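Local coordinates for two-domain protein containing predicted PHP-like metal-dependent phosphoesterase (Bacteroides vulgatus ATCC 8482, PDB 3E38) that binds three zinc ions in a PHP-like domain joined to an Ig-like domain and is probably a metal-dependent phosphoesterase, at residues A178-W181 / C182-K185. Residues are numbered along the deposited sequence; the frame is centred on the assembly and turned at random.
Sequences AIQW and CLDK
Gln180 reaches one turn along its helix to the carboxylate of Asp184. Gln180 NE2 donates to Asp184 OD1 at 2.9 Å. OD1 is met on its syn side, but the donor stands 34° out of the carboxylate plane, and the N-H points at it with a bend. A second, weak bond runs from Gln180 NE2 to Asp184 OD2 at 3.4 Å, so one amide nitrogen serves both carboxylate oxygens. Amide and carboxylate planes are turned 49° against each other. The glutamine chain leaves with CG anti to the backbone N (chi1 -170°) and then bends at chi2, which brings the amide back over the next turn. With an alanine here, the Asp184 carboxylate would probably lose this side-chain donor and be freer to turn. On its other branch, Gln180 OE1 lies 4.0 Å from Leu183 CD1. That methyl also meets Ile179, with Ile179 CG2 to Leu183 CD1 at 4.3 Å, a loose apolar contact.

Four i to i+4 backbone bonds fix the spacing of these side chains. Cys182 N binds Ala178 O, Leu183 N binds Ile179 O, Asp184 N binds Gln180 O and Lys185 N binds Trp181 O. Lys185 N lies 2.8 Å from Trp181 O, and Lys185 CB also comes close to that oxygen, at 3.2 Å. The lysine chain then runs out extended, and Lys185 NZ ends 4.5 Å from Trp181 CD1.

Trp150 takes Lys185 in a cation-pi contact and meets the Trp181 ring edge-to-face, while Trp135 lies nearly parallel to that ring. Ala178, Ile179 and Trp181 rest on strand 165-170, while Ile179, Cys182 and Leu183 touch Met189 of strand 188-192. Helix 176-185 thus packs on the two parallel strands that it links in a beta-alpha-beta crossover, and Ile179 and Leu183 also reach strand 330-332 of the Ig-like domain.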
ATOM      1  N   ALA B 178     -19.819 -26.952   6.488  1.00 25.68           N
ATOM      2  CA  ALA B 178     -20.068 -27.355   5.098  1.00 29.08           C
ATOM      3  C   ALA B 178     -18.999 -28.296   4.625  1.00 32.31           C
ATOM      4  O   ALA B 178     -19.234 -29.163   3.791  1.00 36.53           O
ATOM      5  CB  ALA B 178     -20.143 -26.115   4.144  1.00 26.55           C
ATOM      6  N   ILE B 179     -17.804 -28.110   5.167  1.00 32.91           N
ATOM      7  CA  ILE B 179     -16.661 -28.940   4.781  1.00 31.54           C
ATOM      8  C   ILE B 179     -17.028 -30.387   5.098  1.00 30.37           C
ATOM      9  O   ILE B 179     -16.927 -31.268   4.256  1.00 28.98           O
ATOM     10  CB  ILE B 179     -15.314 -28.500   5.465  1.00 30.52           C
ATOM     11  CG1 ILE B 179     -14.920 -27.091   5.011  1.00 29.72           C
ATOM     12  CG2 ILE B 179     -14.189 -29.460   5.126  1.00 32.58           C
ATOM     13  CD1 ILE B 179     -13.875 -26.439   5.870  1.00 26.75           C
ATOM     14  N   GLN B 180     -17.520 -30.594   6.301  1.00 29.04           N
ATOM     15  CA  GLN B 180     -17.829 -31.944   6.768  1.00 32.01           C
ATOM     16  C   GLN B 180     -18.968 -32.530   5.959  1.00 31.49           C
ATOM     17  O   GLN B 180     -19.067 -33.742   5.758  1.00 36.00           O
ATOM     18  CB  GLN B 180     -18.164 -31.932   8.266  1.00 32.19           C
ATOM     19  CG  GLN B 180     -18.252 -33.299   8.884  1.00 33.88           C
ATOM     20  CD  GLN B 180     -16.967 -34.079   8.691  1.00 40.99           C
ATOM     21  OE1 GLN B 180     -15.874 -33.574   8.946  1.00 43.94           O
ATOM     22  NE2 GLN B 180     -17.094 -35.321   8.236  1.00 27.32           N
ATOM     23  N   TRP B 181     -19.840 -31.653   5.505  1.00 30.95           N
ATOM     24  CA  TRP B 181     -21.012 -32.068   4.708  1.00 30.09           C
ATOM     25  C   TRP B 181     -20.550 -32.581   3.373  1.00 28.90           C
ATOM     26  O   TRP B 181     -20.955 -33.642   2.924  1.00 28.59           O
ATOM     27  CB  TRP B 181     -22.015 -30.935   4.507  1.00 30.29           C
ATOM     28  CG  TRP B 181     -22.759 -30.662   5.753  1.00 34.27           C
ATOM     29  CD1 TRP B 181     -23.022 -31.564   6.736  1.00 34.02           C
ATOM     30  CD2 TRP B 181     -23.448 -29.458   6.127  1.00 23.08           C
ATOM     31  NE1 TRP B 181     -23.758 -30.981   7.739  1.00 27.35           N
ATOM     32  CE2 TRP B 181     -24.056 -29.699   7.376  1.00 32.61           C
ATOM     33  CE3 TRP B 181     -23.635 -28.238   5.530  1.00 32.61           C
ATOM     34  CZ2 TRP B 181     -24.789 -28.739   8.038  1.00 30.83           C
ATOM     35  CZ3 TRP B 181     -24.377 -27.289   6.186  1.00 32.11           C
ATOM     36  CH2 TRP B 181     -24.935 -27.531   7.418  1.00 25.85           C
ATOM     37  N   CYS B 182     -19.678 -31.815   2.757  1.00 28.14           N
ATOM     38  CA  CYS B 182     -19.135 -32.199   1.458  1.00 31.05           C
ATOM     39  C   CYS B 182     -18.326 -33.484   1.567  1.00 30.75           C
ATOM     40  O   CYS B 182     -18.377 -34.344   0.668  1.00 30.89           O
ATOM     41  CB  CYS B 182     -18.270 -31.106   0.867  1.00 29.86           C
ATOM     42  SG  CYS B 182     -19.168 -29.601   0.480  1.00 33.66           S
ATOM     43  N   LEU B 183     -17.660 -33.650   2.704  1.00 31.33           N
ATOM     44  CA  LEU B 183     -16.836 -34.843   2.931  1.00 33.89           C
ATOM     45  C   LEU B 183     -17.759 -36.054   3.086  1.00 33.85           C
ATOM     46  O   LEU B 183     -17.563 -37.075   2.434  1.00 34.16           O
ATOM     47  CB  LEU B 183     -15.874 -34.734   4.134  1.00 33.02           C
ATOM     48  CG  LEU B 183     -14.772 -33.671   4.097  1.00 36.18           C
ATOM     49  CD1 LEU B 183     -13.961 -33.755   5.394  1.00 28.90           C
ATOM     50  CD2 LEU B 183     -13.849 -33.759   2.854  1.00 29.78           C
ATOM     51  N   ASP B 184     -18.816 -35.902   3.866  1.00 35.10           N
ATOM     52  CA  ASP B 184     -19.733 -37.034   4.129  1.00 35.36           C
ATOM     53  C   ASP B 184     -20.632 -37.356   2.949  1.00 36.79           C
ATOM     54  O   ASP B 184     -20.943 -38.510   2.690  1.00 37.24           O
ATOM     55  CB  ASP B 184     -20.631 -36.750   5.325  1.00 36.00           C
ATOM     56  CG  ASP B 184     -19.847 -36.582   6.617  1.00 40.65           C
ATOM     57  OD1 ASP B 184     -18.724 -37.128   6.708  1.00 39.28           O
ATOM     58  OD2 ASP B 184     -20.361 -35.899   7.533  1.00 42.97           O
ATOM     59  N   LYS B 185     -21.000 -36.331   2.198  1.00 37.78           N
ATOM     60  CA  LYS B 185     -21.980 -36.484   1.113  1.00 35.92           C
ATOM     61  C   LYS B 185     -21.352 -36.492  -0.283  1.00 37.12           C
ATOM     62  O   LYS B 185     -22.033 -36.518  -1.302  1.00 40.02           O
ATOM     63  CB  LYS B 185     -23.046 -35.390   1.293  1.00 37.50           C
ATOM     64  CG  LYS B 185     -24.049 -35.819   2.369  1.00 34.33           C
ATOM     65  CD  LYS B 185     -24.751 -34.710   3.178  1.00 42.87           C
ATOM     66  CE  LYS B 185     -25.716 -35.404   4.227  1.00 49.29           C
ATOM     67  NZ  LYS B 185     -26.048 -34.643   5.500  1.00 52.60           N
TER